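Local coordinates for oxidoreductase, putative (Neosartorya fumigata, PDB 6SKX), which probably catalyses the NADPH-dependent reductive amination of carbonyl compounds to amines, as a fungal reductive aminase built on a Rossmann-type cofactor domain, at residues 5-10 with 49-54; 96-101 with 112-117; 138-143 with 153-158; 181-186 with 243-248. All coordinates share one frame; numbering follows the deposited sequence.

Contact 1 of 4, residues 5-10 with 49-54; sequences SIFGLG and HTAVDG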
loop_
_atom_site.group_PDB
_atom_site.type_symbol
_atom_site.label_atom_id
_atom_site.label_comp_id
_atom_site.label_asym_id
_atom_site.label_seq_id
_atom_site.Cartn_x
_atom_site.Cartn_y
_atom_site.Cartn_z
ATOM N N SER A 5 17.630 -30.994 9.006
ATOM C CA SER A 5 16.731 -31.278 10.153
ATOM C C SER A 5 15.873 -30.039 10.409
ATOM O O SER A 5 16.470 -28.962 10.541
ATOM C CB SER A 5 17.552 -31.630 11.374
ATOM O OG SER A 5 16.723 -32.070 12.396
ATOM N N ILE A 6 14.544 -30.159 10.409
ATOM C CA ILE A 6 13.596 -29.001 10.492
ATOM C C ILE A 6 12.926 -29.037 11.867
ATOM O O ILE A 6 12.430 -30.113 12.262
ATOM C CB ILE A 6 12.506 -29.087 9.408
ATOM C CG1 ILE A 6 13.060 -29.282 7.991
ATOM C CG2 ILE A 6 11.542 -27.916 9.503
ATOM C CD1 ILE A 6 13.822 -28.127 7.483
ATOM N N PHE A 7 12.815 -27.894 12.523
ATOM C CA PHE A 7 12.011 -27.738 13.763
ATOM C C PHE A 7 10.780 -26.890 13.448
ATOM O O PHE A 7 10.937 -25.638 13.174
ATOM C CB PHE A 7 12.877 -27.120 14.865
ATOM C CG PHE A 7 13.729 -28.117 15.623
ATOM C CD1 PHE A 7 14.974 -28.493 15.152
ATOM C CD2 PHE A 7 13.294 -28.670 16.819
ATOM C CE1 PHE A 7 15.751 -29.414 15.845
ATOM C CE2 PHE A 7 14.065 -29.603 17.502
ATOM C CZ PHE A 7 15.283 -29.991 16.997
ATOM N N GLY A 8 9.604 -27.526 13.458
ATOM C CA GLY A 8 8.308 -26.830 13.262
ATOM C C GLY A 8 7.578 -27.257 11.997
ATOM O O GLY A 8 8.124 -27.059 10.888
ATOM N N LEU A 9 6.369 -27.808 12.164
ATOM C CA LEU A 9 5.482 -28.243 11.052
ATOM C C LEU A 9 4.129 -27.510 11.107
ATOM O O LEU A 9 3.162 -28.115 10.703
ATOM C CB LEU A 9 5.326 -29.766 11.125
ATOM C CG LEU A 9 6.585 -30.564 10.746
ATOM C CD1 LEU A 9 6.283 -32.043 10.637
ATOM C CD2 LEU A 9 7.185 -30.077 9.438
ATOM N N GLY A 10 4.079 -26.230 11.525
ATOM C CA GLY A 10 3.030 -25.283 11.085
ATOM C C GLY A 10 2.969 -25.217 9.558
ATOM O O GLY A 10 3.668 -26.015 8.879
ATOM N N HIS A 49 11.631 -37.638 17.813
ATOM C CA HIS A 49 10.854 -37.875 19.059
ATOM C C HIS A 49 11.268 -36.897 20.158
ATOM O O HIS A 49 10.409 -36.641 20.974
ATOM C CB HIS A 49 10.964 -39.328 19.544
ATOM C CG HIS A 49 10.330 -40.295 18.595
ATOM N ND1 HIS A 49 10.029 -41.582 18.947
ATOM C CD2 HIS A 49 10.003 -40.180 17.283
ATOM C CE1 HIS A 49 9.492 -42.204 17.910
ATOM N NE2 HIS A 49 9.466 -41.367 16.875
ATOM N N THR A 50 12.510 -36.381 20.171
ATOM C CA THR A 50 12.944 -35.316 21.119
ATOM C C THR A 50 13.701 -34.244 20.347
ATOM O O THR A 50 14.123 -34.540 19.219
ATOM C CB THR A 50 13.850 -35.853 22.236
ATOM O OG1 THR A 50 15.042 -36.351 21.611
ATOM C CG2 THR A 50 13.168 -36.913 23.081
ATOM N N ALA A 51 13.905 -33.078 20.965
ATOM C CA ALA A 51 14.767 -32.011 20.412
ATOM C C ALA A 51 16.222 -32.483 20.251
ATOM O O ALA A 51 16.838 -32.129 19.219
ATOM C CB ALA A 51 14.644 -30.762 21.228
ATOM N N VAL A 52 16.740 -33.302 21.163
ATOM C CA VAL A 52 18.121 -33.875 21.076
ATOM C C VAL A 52 18.276 -34.672 19.764
ATOM O O VAL A 52 19.277 -34.448 19.051
ATOM C CB VAL A 52 18.458 -34.736 22.314
ATOM C CG1 VAL A 52 19.711 -35.575 22.111
ATOM C CG2 VAL A 52 18.581 -33.886 23.585
ATOM N N ASP A 53 17.352 -35.589 19.476
ATOM C CA ASP A 53 17.309 -36.382 18.218
ATOM C C ASP A 53 17.313 -35.454 16.997
ATOM O O ASP A 53 18.041 -35.765 16.023
ATOM C CB ASP A 53 16.105 -37.317 18.204
ATOM C CG ASP A 53 16.285 -38.475 19.171
ATOM O OD1 ASP A 53 17.354 -38.536 19.806
ATOM O OD2 ASP A 53 15.374 -39.296 19.274
ATOM N N GLY A 54 16.570 -34.350 17.058
ATOM C CA GLY A 54 16.438 -33.381 15.952
ATOM C C GLY A 54 17.771 -32.714 15.672
ATOM O O GLY A 54 18.137 -32.613 14.497
#

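Contact 2 of 4, residues 96-101 with 112-117; sequences DQARKL and YVHGGI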
loop_
_atom_site.group_PDB
_atom_site.type_symbol
_atom_site.label_atom_id
_atom_site.label_comp_id
_atom_site.label_asym_id
_atom_site.label_seq_id
_atom_site.Cartn_x
_atom_site.Cartn_y
_atom_site.Cartn_z
ATOM N N ASP A 96 16.876 -7.538 18.290
ATOM C CA ASP A 96 17.482 -7.803 19.613
ATOM C C ASP A 96 17.368 -9.299 19.932
ATOM O O ASP A 96 18.376 -9.879 20.290
ATOM C CB ASP A 96 16.865 -6.936 20.712
ATOM C CG ASP A 96 17.828 -6.767 21.866
ATOM O OD1 ASP A 96 18.920 -6.173 21.627
ATOM O OD2 ASP A 96 17.518 -7.310 22.957
ATOM N N GLN A 97 16.194 -9.901 19.777
ATOM C CA GLN A 97 15.975 -11.350 20.032
ATOM C C GLN A 97 17.005 -12.211 19.255
ATOM O O GLN A 97 17.532 -13.207 19.817
ATOM C CB GLN A 97 14.540 -11.712 19.664
ATOM C CG GLN A 97 13.487 -11.287 20.678
ATOM C CD GLN A 97 12.088 -11.569 20.174
ATOM O OE1 GLN A 97 11.878 -11.852 18.999
ATOM N NE2 GLN A 97 11.099 -11.489 21.052
ATOM N N ALA A 98 17.311 -11.844 18.012
ATOM C CA ALA A 98 18.235 -12.571 17.115
ATOM C C ALA A 98 19.697 -12.381 17.555
ATOM O O ALA A 98 20.521 -13.295 17.292
ATOM C CB ALA A 98 18.050 -12.095 15.696
ATOM N N ARG A 99 20.059 -11.208 18.082
ATOM C CA ARG A 99 21.444 -10.951 18.559
ATOM C C ARG A 99 21.721 -11.828 19.794
ATOM O O ARG A 99 22.800 -12.423 19.824
ATOM C CB ARG A 99 21.649 -9.464 18.842
ATOM C CG ARG A 99 21.922 -8.656 17.587
ATOM C CD ARG A 99 21.587 -7.191 17.774
ATOM N NE ARG A 99 21.721 -6.518 16.487
ATOM C CZ ARG A 99 20.928 -5.545 16.041
ATOM N NH1 ARG A 99 19.927 -5.081 16.779
ATOM N NH2 ARG A 99 21.151 -5.035 14.841
ATOM N N LYS A 100 20.747 -11.943 20.709
ATOM C CA LYS A 100 20.846 -12.671 22.008
ATOM C C LYS A 100 20.904 -14.186 21.752
ATOM O O LYS A 100 21.788 -14.860 22.334
ATOM C CB LYS A 100 19.696 -12.255 22.944
ATOM C CG LYS A 100 19.883 -10.862 23.567
ATOM C CD LYS A 100 18.653 -10.226 24.206
ATOM N N LEU A 101 20.013 -14.709 20.908
ATOM C CA LEU A 101 20.019 -16.139 20.509
ATOM C C LEU A 101 21.351 -16.469 19.806
ATOM O O LEU A 101 21.967 -17.480 20.137
ATOM C CB LEU A 101 18.825 -16.388 19.593
ATOM C CG LEU A 101 17.964 -17.597 19.926
ATOM C CD1 LEU A 101 17.691 -17.683 21.413
ATOM C CD2 LEU A 101 16.652 -17.528 19.163
ATOM N N TYR A 112 25.550 -19.380 13.503
ATOM C CA TYR A 112 24.155 -18.858 13.484
ATOM C C TYR A 112 23.915 -17.891 12.329
ATOM O O TYR A 112 24.672 -16.922 12.134
ATOM C CB TYR A 112 23.846 -18.143 14.799
ATOM C CG TYR A 112 22.400 -17.779 15.006
ATOM C CD1 TYR A 112 21.881 -16.583 14.535
ATOM C CD2 TYR A 112 21.557 -18.605 15.727
ATOM C CE1 TYR A 112 20.560 -16.222 14.774
ATOM C CE2 TYR A 112 20.238 -18.249 15.987
ATOM C CZ TYR A 112 19.735 -17.048 15.511
ATOM O OH TYR A 112 18.417 -16.708 15.725
ATOM N N VAL A 113 22.869 -18.159 11.552
ATOM C CA VAL A 113 22.300 -17.150 10.628
ATOM C C VAL A 113 20.803 -17.085 10.861
ATOM O O VAL A 113 20.196 -18.138 11.071
ATOM C CB VAL A 113 22.711 -17.329 9.151
ATOM C CG1 VAL A 113 23.710 -18.438 8.912
ATOM C CG2 VAL A 113 21.549 -17.377 8.199
ATOM N N HIS A 114 20.275 -15.863 10.886
ATOM C CA HIS A 114 18.822 -15.571 10.994
ATOM C C HIS A 114 18.260 -15.334 9.590
ATOM O O HIS A 114 19.029 -14.825 8.707
ATOM C CB HIS A 114 18.563 -14.393 11.953
ATOM C CG HIS A 114 17.262 -14.555 12.661
ATOM N ND1 HIS A 114 16.050 -14.294 12.039
ATOM C CD2 HIS A 114 16.952 -15.054 13.869
ATOM C CE1 HIS A 114 15.067 -14.576 12.864
ATOM N NE2 HIS A 114 15.586 -15.050 13.987
ATOM N N GLY A 115 16.992 -15.700 9.366
ATOM C CA GLY A 115 16.290 -15.402 8.100
ATOM C C GLY A 115 14.901 -14.810 8.325
ATOM O O GLY A 115 14.263 -15.126 9.365
ATOM N N GLY A 116 14.486 -13.937 7.395
ATOM C CA GLY A 116 13.104 -13.467 7.180
ATOM C C GLY A 116 12.548 -14.038 5.878
ATOM O O GLY A 116 13.085 -13.693 4.761
ATOM N N ILE A 117 11.512 -14.878 5.991
ATOM C CA ILE A 117 10.854 -15.536 4.832
ATOM C C ILE A 117 9.867 -14.550 4.227
ATOM O O ILE A 117 8.840 -14.277 4.867
ATOM C CB ILE A 117 10.129 -16.834 5.226
ATOM C CG1 ILE A 117 11.093 -17.865 5.819
ATOM C CG2 ILE A 117 9.391 -17.365 4.008
ATOM C CD1 ILE A 117 10.402 -19.023 6.482
#

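Contact 3 of 4, residues 138-143 with 153-158; sequences DAFKAA and CVFLGE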
loop_
_atom_site.group_PDB
_atom_site.type_symbol
_atom_site.label_atom_id
_atom_site.label_comp_id
_atom_site.label_asym_id
_atom_site.label_seq_id
_atom_site.Cartn_x
_atom_site.Cartn_y
_atom_site.Cartn_z
ATOM N N ASP A 138 30.460 -17.628 6.811
ATOM C CA ASP A 138 30.989 -18.975 6.449
ATOM C C ASP A 138 29.799 -19.941 6.417
ATOM O O ASP A 138 29.706 -20.743 5.442
ATOM C CB ASP A 138 32.080 -19.467 7.420
ATOM C CG ASP A 138 33.411 -18.723 7.333
ATOM O OD1 ASP A 138 33.543 -17.854 6.446
ATOM O OD2 ASP A 138 34.324 -19.026 8.148
ATOM N N ALA A 139 28.929 -19.866 7.437
ATOM C CA ALA A 139 27.710 -20.708 7.586
ATOM C C ALA A 139 26.758 -20.483 6.396
ATOM O O ALA A 139 26.401 -21.456 5.711
ATOM C CB ALA A 139 27.014 -20.407 8.885
ATOM N N PHE A 140 26.416 -19.235 6.104
ATOM C CA PHE A 140 25.586 -18.909 4.924
ATOM C C PHE A 140 26.260 -19.479 3.669
ATOM O O PHE A 140 25.574 -20.130 2.892
ATOM C CB PHE A 140 25.308 -17.407 4.796
ATOM C CG PHE A 140 24.551 -17.129 3.531
ATOM C CD1 PHE A 140 23.203 -17.443 3.442
ATOM C CD2 PHE A 140 25.206 -16.661 2.401
ATOM C CE1 PHE A 140 22.503 -17.241 2.260
ATOM C CE2 PHE A 140 24.508 -16.482 1.215
ATOM C CZ PHE A 140 23.163 -16.775 1.148
ATOM N N LYS A 141 27.557 -19.256 3.467
ATOM C CA LYS A 141 28.238 -19.683 2.211
ATOM C C LYS A 141 28.123 -21.221 2.017
ATOM O O LYS A 141 27.901 -21.675 0.883
ATOM C CB LYS A 141 29.698 -19.213 2.201
ATOM C CG LYS A 141 30.397 -19.473 0.877
ATOM C CD LYS A 141 31.845 -18.997 0.755
ATOM C CE LYS A 141 32.189 -18.596 -0.668
ATOM N NZ LYS A 141 33.424 -19.255 -1.143
ATOM N N ALA A 142 28.260 -22.022 3.073
ATOM C CA ALA A 142 28.237 -23.506 3.012
ATOM C C ALA A 142 26.802 -24.045 2.872
ATOM O O ALA A 142 26.631 -25.151 2.322
ATOM C CB ALA A 142 28.933 -24.079 4.226
ATOM N N ALA A 143 25.803 -23.290 3.324
ATOM C CA ALA A 143 24.376 -23.704 3.378
ATOM C C ALA A 143 23.591 -23.248 2.132
ATOM O O ALA A 143 22.450 -23.745 1.935
ATOM C CB ALA A 143 23.738 -23.159 4.636
ATOM N N CYS A 153 17.978 -16.266 -2.326
ATOM C CA CYS A 153 18.769 -15.934 -1.105
ATOM C C CYS A 153 19.369 -14.532 -1.194
ATOM O O CYS A 153 20.101 -14.279 -2.139
ATOM C CB CYS A 153 19.903 -16.927 -0.913
ATOM S SG CYS A 153 19.264 -18.609 -0.723
ATOM N N VAL A 154 19.097 -13.672 -0.209
ATOM C CA VAL A 154 19.757 -12.340 -0.090
ATOM C C VAL A 154 20.457 -12.287 1.272
ATOM O O VAL A 154 19.758 -12.220 2.317
ATOM C CB VAL A 154 18.759 -11.179 -0.288
ATOM C CG1 VAL A 154 19.352 -9.852 0.162
ATOM C CG2 VAL A 154 18.317 -11.070 -1.741
ATOM N N PHE A 155 21.787 -12.332 1.261
ATOM C CA PHE A 155 22.632 -12.166 2.475
ATOM C C PHE A 155 22.953 -10.689 2.670
ATOM O O PHE A 155 23.579 -10.090 1.782
ATOM C CB PHE A 155 23.955 -12.919 2.353
ATOM C CG PHE A 155 24.758 -12.932 3.624
ATOM C CD1 PHE A 155 24.313 -13.646 4.730
ATOM C CD2 PHE A 155 25.962 -12.229 3.711
ATOM C CE1 PHE A 155 25.066 -13.662 5.898
ATOM C CE2 PHE A 155 26.713 -12.253 4.879
ATOM C CZ PHE A 155 26.262 -12.964 5.972
ATOM N N LEU A 156 22.632 -10.115 3.812
ATOM C CA LEU A 156 23.004 -8.688 3.955
ATOM C C LEU A 156 23.829 -8.404 5.228
ATOM O O LEU A 156 23.625 -7.375 5.848
ATOM C CB LEU A 156 21.738 -7.846 3.716
ATOM C CG LEU A 156 20.617 -7.835 4.748
ATOM C CD1 LEU A 156 19.280 -8.099 4.084
ATOM C CD2 LEU A 156 20.848 -8.807 5.880
ATOM N N GLY A 157 24.830 -9.242 5.523
ATOM C CA GLY A 157 25.938 -8.929 6.457
ATOM C C GLY A 157 25.918 -9.740 7.748
ATOM O O GLY A 157 24.979 -10.550 7.959
ATOM N N GLU A 158 26.900 -9.463 8.613
ATOM C CA GLU A 158 27.392 -10.313 9.726
ATOM C C GLU A 158 26.562 -10.135 10.997
ATOM O O GLU A 158 26.641 -11.019 11.868
ATOM C CB GLU A 158 28.841 -9.947 10.030
ATOM C CG GLU A 158 29.794 -10.302 8.908
ATOM C CD GLU A 158 31.208 -10.605 9.394
ATOM O OE1 GLU A 158 31.362 -11.205 10.501
ATOM O OE2 GLU A 158 32.153 -10.264 8.654
#

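Contact 4 of 4, residues 181-186 with 243-248; sequences FLHATA and DASEAQ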
loop_
_atom_site.group_PDB
_atom_site.type_symbol
_atom_site.label_atom_id
_atom_site.label_comp_id
_atom_site.label_asym_id
_atom_site.label_seq_id
_atom_site.Cartn_x
_atom_site.Cartn_y
_atom_site.Cartn_z
ATOM N N PHE A 181 -6.303 -0.841 1.581
ATOM C CA PHE A 181 -7.286 -1.765 0.966
ATOM C C PHE A 181 -8.583 -1.780 1.776
ATOM O O PHE A 181 -9.653 -1.759 1.140
ATOM C CB PHE A 181 -6.705 -3.166 0.859
ATOM C CG PHE A 181 -7.739 -4.235 0.637
ATOM C CD1 PHE A 181 -8.179 -4.540 -0.642
ATOM C CD2 PHE A 181 -8.231 -4.971 1.710
ATOM C CE1 PHE A 181 -9.123 -5.534 -0.849
ATOM C CE2 PHE A 181 -9.163 -5.972 1.498
ATOM C CZ PHE A 181 -9.607 -6.248 0.224
ATOM N N LEU A 182 -8.476 -1.817 3.111
ATOM C CA LEU A 182 -9.628 -1.892 4.040
ATOM C C LEU A 182 -10.392 -0.563 4.022
ATOM O O LEU A 182 -11.608 -0.632 3.843
ATOM C CB LEU A 182 -9.164 -2.294 5.452
ATOM C CG LEU A 182 -8.795 -3.774 5.616
ATOM C CD1 LEU A 182 -8.137 -4.038 6.958
ATOM C CD2 LEU A 182 -10.002 -4.685 5.425
ATOM N N HIS A 183 -9.726 0.584 4.206
ATOM C CA HIS A 183 -10.357 1.940 4.219
ATOM C C HIS A 183 -11.098 2.144 2.896
ATOM O O HIS A 183 -12.247 2.585 2.948
ATOM C CB HIS A 183 -9.321 3.054 4.470
ATOM C CG HIS A 183 -9.878 4.392 4.821
ATOM N ND1 HIS A 183 -9.050 5.450 5.216
ATOM C CD2 HIS A 183 -11.149 4.869 4.829
ATOM C CE1 HIS A 183 -9.791 6.521 5.454
ATOM N NE2 HIS A 183 -11.098 6.179 5.259
ATOM N N ALA A 184 -10.483 1.744 1.773
ATOM C CA ALA A 184 -11.002 1.941 0.399
ATOM C C ALA A 184 -12.217 1.047 0.149
ATOM O O ALA A 184 -13.242 1.581 -0.332
ATOM C CB ALA A 184 -9.916 1.664 -0.613
ATOM N N THR A 185 -12.089 -0.263 0.404
ATOM C CA THR A 185 -13.179 -1.253 0.179
ATOM C C THR A 185 -14.395 -0.916 1.060
ATOM O O THR A 185 -15.528 -1.060 0.591
ATOM C CB THR A 185 -12.690 -2.688 0.367
ATOM O OG1 THR A 185 -11.607 -2.899 -0.537
ATOM C CG2 THR A 185 -13.777 -3.699 0.073
ATOM N N ALA A 186 -14.188 -0.398 2.260
ATOM C CA ALA A 186 -15.295 -0.060 3.178
ATOM C C ALA A 186 -16.043 1.175 2.656
ATOM O O ALA A 186 -17.295 1.160 2.618
ATOM C CB ALA A 186 -14.744 0.169 4.559
ATOM N N ASP A 243 -14.267 13.418 6.101
ATOM C CA ASP A 243 -15.676 13.916 6.048
ATOM C C ASP A 243 -16.545 12.894 5.297
ATOM O O ASP A 243 -17.636 12.540 5.786
ATOM C CB ASP A 243 -15.769 15.320 5.433
ATOM C CG ASP A 243 -15.054 16.419 6.224
ATOM O OD1 ASP A 243 -14.757 16.208 7.408
ATOM O OD2 ASP A 243 -14.769 17.482 5.635
ATOM N N ALA A 244 -16.059 12.380 4.167
ATOM C CA ALA A 244 -16.778 11.371 3.363
ATOM C C ALA A 244 -16.905 10.080 4.175
ATOM O O ALA A 244 -17.970 9.437 4.082
ATOM C CB ALA A 244 -16.059 11.152 2.052
ATOM N N SER A 245 -15.845 9.702 4.905
ATOM C CA SER A 245 -15.799 8.491 5.769
ATOM C C SER A 245 -16.938 8.569 6.804
ATOM O O SER A 245 -17.792 7.640 6.831
ATOM C CB SER A 245 -14.430 8.310 6.410
ATOM O OG SER A 245 -13.451 7.954 5.433
ATOM N N GLU A 246 -17.006 9.658 7.580
ATOM C CA GLU A 246 -18.051 9.822 8.627
ATOM C C GLU A 246 -19.431 9.715 7.947
ATOM O O GLU A 246 -20.252 8.912 8.412
ATOM C CB GLU A 246 -17.796 11.082 9.468
ATOM C CG GLU A 246 -17.861 12.381 8.700
ATOM N N ALA A 247 -19.649 10.366 6.802
ATOM C CA ALA A 247 -20.968 10.371 6.114
ATOM C C ALA A 247 -21.340 8.959 5.614
ATOM O O ALA A 247 -22.541 8.690 5.484
ATOM C CB ALA A 247 -20.969 11.400 5.000
ATOM N N GLN A 248 -20.382 8.060 5.341
ATOM C CA GLN A 248 -20.727 6.662 4.947
ATOM C C GLN A 248 -20.856 5.758 6.179
ATOM O O GLN A 248 -21.215 4.594 5.975
ATOM C CB GLN A 248 -19.702 6.064 3.978
ATOM C CG GLN A 248 -19.827 6.576 2.549
ATOM C CD GLN A 248 -21.035 6.025 1.830
ATOM O OE1 GLN A 248 -22.025 6.718 1.647
ATOM N NE2 GLN A 248 -20.969 4.774 1.403
HETATM O O HOH W 1 -19.911 2.157 2.144
#

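Contact 1 of 4, residues 5-10 with 49-54
Ser5 and Phe7, two residues apart on strand 3-7, both turn toward helix 51-56 and meet its first turn in different ways. The hydroxyl of Ser5 is anti to its own backbone nitrogen (chi1 -172°), which carries OG out to the helix, where it donates to the carbonyl oxygen of Gly54 at 2.6 Å. It comes in at a bent C=O...donor angle of 129° and tilted by 29° from the carbonyl plane. The Phe7 ring presents its outer rim to the same helix. Its CZ reaches Ala51 O at 3.5 Å, near the ring plane, and Ala51 CA also lies at this edge, while CE2 packs on the methyl CB of Ala51 at 3.9 Å. With no side chain on Gly54, the ring comes close to its backbone, Phe7 CZ lying 3.7 Å from Gly54 CA. Thr50 is the N-cap of the helix, its OG1 accepting a nearly straight bond from Asp53 N at 3.2 Å. Beyond Phe7 the chain enters a glycine-rich turn, consistent with the GxGxxG turn after the first strand of a Rossmann-type dinucleotide-binding fold; its Leu9 belongs to the NADP(+) site. Strand 3-7 runs between strands 26-30 and 60-63, bonded through its backbone to both, and the Phe7 ring also meets Trp30 and touches Thr74 and Leu75 of helix 68-75.

Contact 2 of 4, residues 96-101 with 112-117
Ala98 and Leu101, one turn apart on helix 95-106, face Tyr112 and His114 on strand 111-118. The two segments run almost antiparallel, their axes 9.4 Å apart at closest and at 159° to one another. Van der Waals packing carries the contact. The methyl CB of Ala98 sits obliquely to the imidazole, 3.6 Å from His114 CD2. Leu101 and Tyr112 cross obliquely in an apolar contact, with Leu101 CB 4.2 Å from Tyr112 CZ and its CD2 branch near the phenol oxygen. Placing CG anti to the backbone nitrogen (chi1 -170°) swings the tyrosine ring up to the helix, where CE1 lies 3.9 Å from Ala98 O.

Hydrogen bonds are absent between the two segments. Tyr112 OH is served elsewhere, by Asn89 ND2 on the neighbouring strand 86-89, while His114 ND1 makes a weak bond, 3.3 Å long, to Gly115 O. Arg99 of the same helix forms a salt bridge with Asp159.

Helix and strand belong to one beta-alpha-beta unit with strand 86-89, and the side chain of His114 is about 7 Å from that of Asn92, an NADP(+)-site residue. The chemistry therefore divides the work: dispersion between buried side chains seats the helix on the sheet, while the bond to Asn89 holds the phenol end of Tyr112 from within the sheet.

Contact 3 of 4, residues 138-143 with 153-158
Helix 137-147 lies against the edge strand 152-155 so that Phe140 and Phe155 come level, their CA atoms 7.8 Å apart. Both side chains point into the gap between the two backbones, each with CG anti to the backbone nitrogen (Phe140 chi1 176°). The rings end up close to parallel, 18° between their planes, but they slide past each other in opposite directions until little overlap remains; the ring centroids stand 5.0 Å apart. One face of the Phe140 ring is therefore met largely by the beginning of the Phe155 side chain. Phe155 CB sits over that face, 4.0 Å from the centroid of the Phe140 ring, in a CH-pi contact. The Phe155 CD1 atom follows on at 3.7 Å from Phe140 CG, and CE1 reaches back to Phe140 CB.

Cys153, two residues earlier on the strand, comes from another direction. Its CB lies in the plane of the Phe140 ring at the outer edge, 3.9 Å from CZ, so the phenylalanine is met on a face and at its rim by one strand. The Phe155 ring has Gly157 N over one face, 3.6 Å above its plane and offset toward the rim. Tyr133 of the neighbouring strand 130-135 adds a further ring against Phe140, and Pro137 touches Phe155.

Strand 130-135, helix 137-147 and strand 152-155 form a beta-alpha-beta unit with parallel strands, joined antiparallel to the Rossmann sheet at strand 111-118. Such an added unit is characteristic of the cofactor domain in the 6-phosphogluconate dehydrogenase family.

Contact 4 of 4, residues 181-186 with 243-248
His183 and Ser245 link two helices of the all-helical, reductive aminase-like C-terminal domain (6-phosphogluconate dehydrogenase type), the long helix 162-188 and helix 231-248, through a single direct hydrogen bond. The second subunit packs here too, its Ser172 on His183 and its Leu168 on Ala244. The imidazole of His183 extends from its helix with CG anti to the backbone nitrogen (chi1 -166°), and this brings NE2 to within 3.0 Å of Ser245 OG. The bond is almost straight, with an N-H...acceptor angle of 172°, and OG lies in the ring plane, so the N-H points directly at its acceptor. Ser245 in turn holds OG beside its own backbone nitrogen, from where it also bonds to Ile241 O one turn back; the buried hydroxyl thus has two partners. Thr185 behaves similarly on helix 162-188, its OG1 donating to Phe181 O at 2.8 Å, on the opposite face of that carbonyl from Thr185 N. Three residues beyond Ser245, Gln248 NE2 hydrogen-bonds to Leu187 O, Ser190 OG and a water, three partners round two N-H groups, so one hydrogen would be shared if all hold at once. The water, 2.9 Å from Gln248 NE2, donates in turn to Ala186 O at 2.8 Å.

From the N terminus, the contacts follow in series, none nested in or crossing another. Contact 1 closes a loop of 38 residues, holding the first strand in the chain to helix 51-56. Contacts 2 and 3 close much shorter loops, of ten and nine residues, each fastening a helix to the strand that follows it. These two touch through Val113 CG1 and Ala139 CB, 3.8 Å apart, so that adjoining units share a packing surface; all three reach the same sheet. Helix 162-188 then leaves the cofactor domain, and contact 4, its centre about 45 Å from that of contact 3, spans 56 residues to tie together helices of the C-terminal domain.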